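Local structure of alanine racemase (Actinobacillus succinogenes, 3C3K) at residues Thr8-Ile18 against Gly38-Glu47; Val90-Leu98 against Asp133-His141. The protein is of unknown function here but has a periplasmic binding protein-like fold, with two alpha/beta domains facing each other across a cleft. All blocks are in the same frame, centred on the assembly; numbering follows the deposited sequence.

Interaction 1: residues Thr8-Ile18 against Gly38-Glu47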
loop_
_atom_site.group_PDB
_atom_site.type_symbol
_atom_site.label_atom_id
_atom_site.label_comp_id
_atom_site.label_asym_id
_atom_site.label_seq_id
_atom_site.Cartn_x
_atom_site.Cartn_y
_atom_site.Cartn_z
ATOM N N THR B 8 -16.714 -15.370 -17.552
ATOM C CA THR B 8 -15.656 -14.470 -17.073
ATOM C C THR B 8 -14.529 -15.296 -16.457
ATOM O O THR B 8 -14.754 -16.135 -15.565
ATOM C CB THR B 8 -16.201 -13.393 -16.061
ATOM O OG1 THR B 8 -15.316 -13.271 -14.933
ATOM C CG2 THR B 8 -17.605 -13.741 -15.564
ATOM N N GLY B 9 -13.318 -15.092 -16.954
ATOM C CA GLY B 9 -12.180 -15.823 -16.419
ATOM C C GLY B 9 -11.555 -15.128 -15.234
ATOM O O GLY B 9 -12.001 -14.083 -14.830
ATOM N N MET B 10 -10.496 -15.724 -14.699
ATOM C CA MET B 10 -9.665 -15.051 -13.728
ATOM C C MET B 10 -8.201 -15.207 -14.150
ATOM O O MET B 10 -7.773 -16.222 -14.768
ATOM C CB MET B 10 -9.875 -15.590 -12.281
ATOM C CG MET B 10 -11.247 -15.212 -11.616
ATOM S SD MET B 10 -11.441 -15.576 -9.826
ATOM C CE MET B 10 -11.672 -17.329 -9.840
ATOM N N LEU B 11 -7.434 -14.192 -13.782
ATOM C CA LEU B 11 -5.980 -14.220 -13.882
ATOM C C LEU B 11 -5.352 -14.164 -12.482
ATOM O O LEU B 11 -5.884 -13.471 -11.587
ATOM C CB LEU B 11 -5.535 -13.035 -14.699
ATOM C CG LEU B 11 -6.285 -12.726 -15.997
ATOM C CD1 LEU B 11 -5.690 -11.484 -16.558
ATOM C CD2 LEU B 11 -6.119 -13.919 -16.988
ATOM N N LEU B 12 -4.282 -14.916 -12.299
ATOM C CA LEU B 12 -3.460 -14.890 -11.087
ATOM C C LEU B 12 -2.332 -13.840 -11.169
ATOM O O LEU B 12 -1.485 -13.878 -12.086
ATOM C CB LEU B 12 -2.858 -16.288 -10.810
ATOM C CG LEU B 12 -1.873 -16.428 -9.635
ATOM C CD1 LEU B 12 -2.544 -16.075 -8.280
ATOM C CD2 LEU B 12 -1.389 -17.813 -9.555
ATOM N N VAL B 13 -2.298 -12.908 -10.205
ATOM C CA VAL B 13 -1.106 -12.072 -10.032
ATOM C C VAL B 13 -0.313 -12.500 -8.804
ATOM O O VAL B 13 -0.854 -12.546 -7.711
ATOM C CB VAL B 13 -1.488 -10.591 -9.941
ATOM C CG1 VAL B 13 -0.255 -9.690 -9.997
ATOM C CG2 VAL B 13 -2.490 -10.226 -11.073
ATOM N N MET B 14 0.971 -12.801 -8.993
ATOM C CA MET B 14 1.889 -13.137 -7.910
ATOM C C MET B 14 2.654 -11.875 -7.587
ATOM O O MET B 14 3.550 -11.474 -8.333
ATOM C CB MET B 14 2.834 -14.267 -8.360
ATOM C CG MET B 14 2.211 -15.708 -8.275
ATOM S SD MET B 14 3.170 -17.136 -8.997
ATOM C CE MET B 14 4.084 -16.312 -10.087
ATOM N N VAL B 15 2.308 -11.255 -6.465
ATOM C CA VAL B 15 2.790 -9.938 -6.068
ATOM C C VAL B 15 4.039 -10.063 -5.191
ATOM O O VAL B 15 4.102 -10.928 -4.292
ATOM C CB VAL B 15 1.669 -9.262 -5.271
ATOM C CG1 VAL B 15 2.086 -7.930 -4.708
ATOM C CG2 VAL B 15 0.493 -9.042 -6.225
ATOM N N SER B 16 5.040 -9.225 -5.455
ATOM C CA SER B 16 6.247 -9.293 -4.642
ATOM C C SER B 16 6.053 -8.749 -3.219
ATOM O O SER B 16 6.609 -9.268 -2.282
ATOM C CB SER B 16 7.392 -8.572 -5.362
ATOM O OG SER B 16 6.954 -7.281 -5.665
ATOM N N ASN B 17 5.258 -7.715 -3.035
ATOM C CA ASN B 17 4.929 -7.268 -1.654
ATOM C C ASN B 17 3.708 -6.379 -1.692
ATOM O O ASN B 17 3.709 -5.273 -2.213
ATOM C CB ASN B 17 6.139 -6.514 -1.010
ATOM C CG ASN B 17 5.889 -6.085 0.428
ATOM O OD1 ASN B 17 4.755 -6.015 0.886
ATOM N ND2 ASN B 17 6.977 -5.760 1.146
ATOM N N ILE B 18 2.653 -6.874 -1.123
ATOM C CA ILE B 18 1.385 -6.222 -1.202
ATOM C C ILE B 18 1.399 -4.864 -0.443
ATOM O O ILE B 18 0.582 -3.980 -0.739
ATOM C CB ILE B 18 0.285 -7.220 -0.731
ATOM C CG1 ILE B 18 -0.967 -7.012 -1.577
ATOM C CG2 ILE B 18 0.165 -7.298 0.848
ATOM C CD1 ILE B 18 -2.156 -7.750 -1.057
ATOM N N GLY B 38 -12.839 -9.182 -19.915
ATOM C CA GLY B 38 -13.638 -10.286 -19.404
ATOM C C GLY B 38 -12.902 -11.074 -18.333
ATOM O O GLY B 38 -13.175 -12.267 -18.096
ATOM N N TYR B 39 -11.967 -10.437 -17.666
ATOM C CA TYR B 39 -11.260 -11.133 -16.583
ATOM C C TYR B 39 -11.365 -10.370 -15.303
ATOM O O TYR B 39 -11.381 -9.155 -15.330
ATOM C CB TYR B 39 -9.792 -11.302 -16.953
ATOM C CG TYR B 39 -9.586 -12.337 -18.017
ATOM C CD1 TYR B 39 -9.427 -13.687 -17.682
ATOM C CD2 TYR B 39 -9.501 -11.983 -19.352
ATOM C CE1 TYR B 39 -9.275 -14.655 -18.645
ATOM C CE2 TYR B 39 -9.349 -12.961 -20.331
ATOM C CZ TYR B 39 -9.208 -14.291 -19.946
ATOM O OH TYR B 39 -9.026 -15.268 -20.884
ATOM N N ARG B 40 -11.425 -11.107 -14.193
ATOM C CA ARG B 40 -11.167 -10.585 -12.865
ATOM C C ARG B 40 -9.846 -11.159 -12.311
ATOM O O ARG B 40 -9.268 -12.100 -12.867
ATOM C CB ARG B 40 -12.322 -10.959 -11.905
ATOM C CG ARG B 40 -13.711 -10.679 -12.452
ATOM C CD ARG B 40 -13.897 -9.183 -12.508
ATOM N NE ARG B 40 -15.233 -8.816 -12.934
ATOM C CZ ARG B 40 -15.743 -7.593 -12.871
ATOM N NH1 ARG B 40 -15.025 -6.557 -12.441
ATOM N NH2 ARG B 40 -16.967 -7.405 -13.320
ATOM N N ILE B 41 -9.384 -10.600 -11.207
ATOM C CA ILE B 41 -8.007 -10.778 -10.803
ATOM C C ILE B 41 -7.924 -11.450 -9.438
ATOM O O ILE B 41 -8.589 -11.029 -8.502
ATOM C CB ILE B 41 -7.328 -9.363 -10.752
ATOM C CG1 ILE B 41 -7.295 -8.697 -12.164
ATOM C CG2 ILE B 41 -5.968 -9.412 -10.151
ATOM C CD1 ILE B 41 -6.485 -9.491 -13.167
ATOM N N LEU B 42 -7.115 -12.497 -9.311
ATOM C CA LEU B 42 -6.827 -13.025 -7.981
ATOM C C LEU B 42 -5.382 -12.704 -7.661
ATOM O O LEU B 42 -4.492 -12.848 -8.547
ATOM C CB LEU B 42 -7.043 -14.511 -7.916
ATOM C CG LEU B 42 -8.427 -15.112 -7.758
ATOM C CD1 LEU B 42 -8.241 -16.616 -7.821
ATOM C CD2 LEU B 42 -9.110 -14.680 -6.467
ATOM N N LEU B 43 -5.109 -12.267 -6.439
ATOM C CA LEU B 43 -3.735 -11.949 -6.029
ATOM C C LEU B 43 -3.144 -12.994 -5.100
ATOM O O LEU B 43 -3.843 -13.625 -4.337
ATOM C CB LEU B 43 -3.685 -10.607 -5.266
ATOM C CG LEU B 43 -4.260 -9.400 -5.959
ATOM C CD1 LEU B 43 -4.189 -8.285 -4.941
ATOM C CD2 LEU B 43 -3.454 -9.039 -7.251
ATOM N N CYS B 44 -1.838 -13.135 -5.114
ATOM C CA CYS B 44 -1.174 -13.912 -4.067
ATOM C C CYS B 44 0.033 -13.108 -3.665
ATOM O O CYS B 44 0.792 -12.638 -4.539
ATOM C CB CYS B 44 -0.714 -15.251 -4.572
ATOM S SG CYS B 44 0.045 -16.208 -3.193
ATOM N N ASN B 45 0.178 -12.893 -2.366
ATOM C CA ASN B 45 1.287 -12.119 -1.852
ATOM C C ASN B 45 2.405 -13.090 -1.627
ATOM O O ASN B 45 2.634 -13.567 -0.502
ATOM C CB ASN B 45 0.929 -11.403 -0.530
ATOM C CG ASN B 45 2.022 -10.483 -0.094
ATOM O OD1 ASN B 45 2.547 -9.712 -0.924
ATOM N ND2 ASN B 45 2.431 -10.586 1.190
ATOM N N THR B 46 3.110 -13.387 -2.714
ATOM C CA THR B 46 4.067 -14.530 -2.733
ATOM C C THR B 46 5.381 -14.109 -2.108
ATOM O O THR B 46 6.071 -14.893 -1.440
ATOM C CB THR B 46 4.275 -15.090 -4.202
ATOM O OG1 THR B 46 4.421 -14.000 -5.114
ATOM C CG2 THR B 46 3.085 -15.864 -4.660
ATOM N N GLU B 47 5.761 -12.857 -2.342
ATOM C CA GLU B 47 7.060 -12.339 -1.825
ATOM C C GLU B 47 8.257 -13.215 -2.132
ATOM O O GLU B 47 9.138 -13.445 -1.239
ATOM C CB GLU B 47 6.992 -12.165 -0.316
ATOM C CG GLU B 47 5.809 -11.344 0.121
ATOM C CD GLU B 47 5.857 -10.993 1.605
ATOM O OE1 GLU B 47 5.252 -11.677 2.451
ATOM O OE2 GLU B 47 6.504 -10.001 1.927
#
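Strands 9-15 and 39-45 run parallel, pairing from Gly-9 beside Tyr-39 onward, their axes 4.5 Å apart at closest and 35° from parallel. The ladder illustrates how a parallel strand divides its bonds: Gly-9, Leu-11 and Val-13 each donate to one even residue of 38-44 and accept from the next, and Val-15 N donates to Cys-44 O, whereas Met-10, Leu-12 and Met-14 turn their backbone groups to strand 68-70 and its flanking residues. On one face the Tyr-39 ring lies close to Gly-9, where no side chain intervenes, and Leu-11 crosses it at about a right angle, CD2 of Leu-11 reaching CD1 of Tyr-39 at 3.4 Å. Farther along, Val-13 fits between two neighbours, its CG2 3.7 Å from Ile-41 CG2 and its CB 3.7 Å from Leu-43 CD2. On the other face Met-10 bends at chi3 (-75°), its SD resting 3.7 Å from Leu-42 CG and its methyl turned to Leu-42 CD1. Toward the C-terminal ends, a side chain joins the backbone bonds. Asn-45 OD1 accepts Ile-18 N at 2.8 Å, met from above the amide plane, while its ND2 binds Glu-31 of the second subunit; Glu-47 N bonds to Val-15 O at 3.2 Å. The pair belongs to a beta-alpha-beta unit: connecting helix 21-35 packs on Ile-41 and Val-15, and helix 239-254 covers Leu-11 and Tyr-39. Helix 50-56 lies against Leu-12 and Cys-44 on the reverse face, and strand 39-45, outermost within this chain, meets the second subunit through packing on Leu-42 and backbone hydrogen bonds from Leu-43.

Interaction 2: residues Val90-Leu98 against Asp133-His141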
loop_
_atom_site.group_PDB
_atom_site.type_symbol
_atom_site.label_atom_id
_atom_site.label_comp_id
_atom_site.label_asym_id
_atom_site.label_seq_id
_atom_site.Cartn_x
_atom_site.Cartn_y
_atom_site.Cartn_z
ATOM N N VAL B 90 3.674 -13.987 -17.771
ATOM C CA VAL B 90 4.338 -12.713 -18.030
ATOM C C VAL B 90 5.031 -12.306 -16.770
ATOM O O VAL B 90 4.468 -12.453 -15.709
ATOM C CB VAL B 90 3.367 -11.579 -18.399
ATOM C CG1 VAL B 90 4.094 -10.275 -18.522
ATOM C CG2 VAL B 90 2.643 -11.842 -19.735
ATOM N N GLN B 91 6.237 -11.763 -16.898
ATOM C CA GLN B 91 6.982 -11.281 -15.764
ATOM C C GLN B 91 6.995 -9.767 -15.767
ATOM O O GLN B 91 7.214 -9.138 -16.811
ATOM C CB GLN B 91 8.401 -11.859 -15.747
ATOM C CG GLN B 91 9.399 -10.975 -14.884
ATOM C CD GLN B 91 9.523 -11.584 -13.489
ATOM O OE1 GLN B 91 9.651 -12.797 -13.370
ATOM N NE2 GLN B 91 9.476 -10.757 -12.447
ATOM N N CYS B 92 6.706 -9.169 -14.628
ATOM C CA CYS B 92 6.780 -7.702 -14.452
ATOM C C CYS B 92 7.981 -7.285 -13.645
ATOM O O CYS B 92 8.305 -7.905 -12.632
ATOM C CB CYS B 92 5.589 -7.183 -13.652
ATOM S SG CYS B 92 4.024 -7.177 -14.466
ATOM N N ALA B 93 8.601 -6.176 -14.051
ATOM C CA ALA B 93 9.576 -5.476 -13.232
ATOM C C ALA B 93 10.884 -6.185 -13.056
ATOM O O ALA B 93 11.709 -5.691 -12.362
ATOM C CB ALA B 93 9.005 -5.112 -11.853
ATOM N N GLU B 94 11.076 -7.323 -13.683
ATOM C CA GLU B 94 12.404 -7.926 -13.811
ATOM C C GLU B 94 12.724 -8.032 -15.314
ATOM O O GLU B 94 11.852 -8.303 -16.129
ATOM C CB GLU B 94 12.463 -9.300 -13.149
ATOM C CG GLU B 94 12.357 -9.303 -11.629
ATOM C CD GLU B 94 13.697 -9.127 -10.961
ATOM O OE1 GLU B 94 14.388 -8.139 -11.293
ATOM O OE2 GLU B 94 14.059 -9.982 -10.121
ATOM N N TYR B 95 13.964 -7.783 -15.674
ATOM C CA TYR B 95 14.366 -7.768 -17.083
ATOM C C TYR B 95 15.543 -8.683 -17.352
ATOM O O TYR B 95 16.642 -8.407 -16.862
ATOM C CB TYR B 95 14.768 -6.354 -17.477
ATOM C CG TYR B 95 15.216 -6.170 -18.890
ATOM C CD1 TYR B 95 14.390 -6.514 -19.939
ATOM C CD2 TYR B 95 16.415 -5.561 -19.176
ATOM C CE1 TYR B 95 14.756 -6.331 -21.246
ATOM C CE2 TYR B 95 16.803 -5.342 -20.465
ATOM C CZ TYR B 95 15.940 -5.728 -21.502
ATOM O OH TYR B 95 16.271 -5.528 -22.790
ATOM N N ASP B 96 15.301 -9.750 -18.132
ATOM C CA ASP B 96 16.355 -10.573 -18.683
ATOM C C ASP B 96 15.979 -10.901 -20.115
ATOM O O ASP B 96 15.018 -11.642 -20.350
ATOM C CB ASP B 96 16.488 -11.889 -17.944
ATOM C CG ASP B 96 17.639 -12.723 -18.486
ATOM O OD1 ASP B 96 18.341 -12.260 -19.437
ATOM O OD2 ASP B 96 17.858 -13.815 -17.925
ATOM N N PRO B 97 16.671 -10.286 -21.088
ATOM C CA PRO B 97 16.258 -10.560 -22.489
ATOM C C PRO B 97 16.549 -11.988 -23.009
ATOM O O PRO B 97 16.061 -12.381 -24.090
ATOM C CB PRO B 97 16.973 -9.468 -23.323
ATOM C CG PRO B 97 17.847 -8.655 -22.338
ATOM C CD PRO B 97 17.703 -9.242 -20.952
ATOM N N LEU B 98 17.311 -12.767 -22.243
ATOM C CA LEU B 98 17.572 -14.140 -22.598
ATOM C C LEU B 98 16.488 -15.025 -21.974
ATOM O O LEU B 98 16.328 -16.206 -22.326
ATOM C CB LEU B 98 18.989 -14.555 -22.146
ATOM C CG LEU B 98 20.083 -13.869 -22.981
ATOM C CD1 LEU B 98 21.408 -14.410 -22.547
ATOM C CD2 LEU B 98 19.897 -14.016 -24.545
ATOM N N ASP B 133 16.353 -5.923 -0.839
ATOM C CA ASP B 133 16.363 -7.422 -0.930
ATOM C C ASP B 133 16.985 -7.833 -2.258
ATOM O O ASP B 133 16.352 -7.739 -3.315
ATOM C CB ASP B 133 14.903 -7.889 -0.867
ATOM C CG ASP B 133 14.704 -9.422 -0.989
ATOM O OD1 ASP B 133 15.642 -10.272 -1.039
ATOM O OD2 ASP B 133 13.501 -9.753 -1.026
ATOM N N LEU B 134 18.243 -8.255 -2.195
ATOM C CA LEU B 134 19.014 -8.638 -3.379
ATOM C C LEU B 134 18.573 -9.896 -4.137
ATOM O O LEU B 134 19.197 -10.211 -5.123
ATOM C CB LEU B 134 20.511 -8.777 -3.017
ATOM C CG LEU B 134 21.382 -7.497 -2.854
ATOM C CD1 LEU B 134 22.818 -7.951 -2.521
ATOM C CD2 LEU B 134 21.420 -6.602 -4.081
ATOM N N ALA B 135 17.569 -10.658 -3.668
ATOM C CA ALA B 135 17.047 -11.766 -4.468
ATOM C C ALA B 135 16.449 -11.184 -5.779
ATOM O O ALA B 135 16.442 -11.857 -6.803
ATOM C CB ALA B 135 15.931 -12.559 -3.662
ATOM N N TYR B 136 16.007 -9.914 -5.765
ATOM C CA TYR B 136 15.442 -9.293 -6.983
ATOM C C TYR B 136 16.499 -8.733 -7.911
ATOM O O TYR B 136 17.427 -7.998 -7.476
ATOM C CB TYR B 136 14.432 -8.239 -6.631
ATOM C CG TYR B 136 13.224 -8.803 -5.903
ATOM C CD1 TYR B 136 13.250 -9.049 -4.525
ATOM C CD2 TYR B 136 12.036 -9.091 -6.606
ATOM C CE1 TYR B 136 12.122 -9.610 -3.875
ATOM C CE2 TYR B 136 10.916 -9.602 -5.961
ATOM C CZ TYR B 136 10.945 -9.853 -4.616
ATOM O OH TYR B 136 9.810 -10.385 -3.991
ATOM N N GLN B 137 16.378 -9.067 -9.201
ATOM C CA GLN B 137 17.424 -8.644 -10.135
ATOM C C GLN B 137 17.387 -7.121 -10.207
ATOM O O GLN B 137 18.421 -6.459 -10.335
ATOM C CB GLN B 137 17.300 -9.294 -11.526
ATOM C CG GLN B 137 18.542 -9.087 -12.383
ATOM C CD GLN B 137 18.427 -9.565 -13.829
ATOM O OE1 GLN B 137 19.160 -10.466 -14.216
ATOM N NE2 GLN B 137 17.540 -8.951 -14.637
ATOM N N TYR B 138 16.217 -6.525 -10.072
ATOM C CA TYR B 138 16.288 -5.090 -10.129
ATOM C C TYR B 138 17.118 -4.534 -8.950
ATOM O O TYR B 138 17.775 -3.530 -9.095
ATOM C CB TYR B 138 14.934 -4.424 -10.210
ATOM C CG TYR B 138 13.939 -4.793 -9.136
ATOM C CD1 TYR B 138 13.973 -4.209 -7.850
ATOM C CD2 TYR B 138 12.863 -5.650 -9.442
ATOM C CE1 TYR B 138 12.980 -4.572 -6.875
ATOM C CE2 TYR B 138 11.908 -5.991 -8.504
ATOM C CZ TYR B 138 11.954 -5.430 -7.250
ATOM O OH TYR B 138 10.911 -5.794 -6.395
ATOM N N ALA B 139 17.086 -5.175 -7.790
ATOM C CA ALA B 139 17.873 -4.611 -6.689
ATOM C C ALA B 139 19.359 -4.814 -6.957
ATOM O O ALA B 139 20.205 -3.969 -6.572
ATOM C CB ALA B 139 17.452 -5.167 -5.321
ATOM N N GLN B 140 19.688 -5.909 -7.628
ATOM C CA GLN B 140 21.091 -6.187 -8.014
ATOM C C GLN B 140 21.586 -5.146 -9.058
ATOM O O GLN B 140 22.694 -4.610 -8.955
ATOM C CB GLN B 140 21.170 -7.578 -8.595
ATOM C CG GLN B 140 20.928 -8.761 -7.547
ATOM C CD GLN B 140 20.785 -10.069 -8.282
ATOM O OE1 GLN B 140 21.481 -10.282 -9.229
ATOM N NE2 GLN B 140 19.843 -10.895 -7.896
ATOM N N HIS B 141 20.743 -4.844 -10.031
ATOM C CA HIS B 141 21.099 -3.940 -11.121
ATOM C C HIS B 141 21.261 -2.519 -10.592
ATOM O O HIS B 141 22.116 -1.742 -11.084
ATOM C CB HIS B 141 19.961 -3.888 -12.151
ATOM C CG HIS B 141 19.961 -5.034 -13.108
ATOM N ND1 HIS B 141 21.016 -5.918 -13.217
ATOM C CD2 HIS B 141 19.033 -5.447 -13.992
ATOM C CE1 HIS B 141 20.746 -6.815 -14.144
ATOM N NE2 HIS B 141 19.557 -6.536 -14.650
HETATM O O HOH W 1 15.750 -7.232 -13.676
#
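With CG of Glu-94 anti to its carbonyl carbon (chi1 -68°), a bend at chi2 (-87°) brings its carboxylate to the first turn of helix 137-152. OE2 of Glu-94 takes the backbone N-H of Gln-137 at 2.7 Å through its syn lone pair, and Leu-74 N is a second donor to the same oxygen. OE1 of Glu-94 receives a weak, bent bond from Tyr-138 N at 2.7 Å. Gln-137 reaches back in an extended chain, its amide plane 82° from the carboxylate; NE2 stands 2.5 Å from Tyr-95 O, so short that the exact geometry is doubtful. A water knits these groups together, donating to Glu-94 OE1 while accepting from Tyr-95 N and Gln-137 NE2. Beside them Ala-93 O lies 3.1 Å from CD2 of Tyr-138, oblique to the ring, and CB of Tyr-136 sits 3.7 Å above the centre of the Tyr-138 ring. Such a carboxylate at a helix start is a worked case of electrostatic complementarity: backbone N-H groups without acceptors in their own helix are given an anion. The positive end of the helix dipole would probably favour the charged form of Glu-94, and the bonds hold its carboxylate against rotation.

In the fold
The two interactions come in series along the chain, 8-18 with 38-47 closing before 90-98 meets 133-141, and their centres lie about 19 Å apart. Both reach the six-stranded parallel sheet: interaction 1 builds the strand pair at one side of it within this chain, while interaction 2 runs from the loop after strand 89-92 to helix 137-152, which follows a strand of the four-stranded sheet. Interaction 2 thus bridges the domains. The contacts touch at Ser-16, whose CB is 3.3 Å from Tyr-136 OH. Bound glycerol, probably from the crystallisation liquor, lies about 3 Å from the side chain of Tyr-138 and about 6 Å from that of Ser-16, consistent with the interdomain cleft of periplasmic binding protein-like folds.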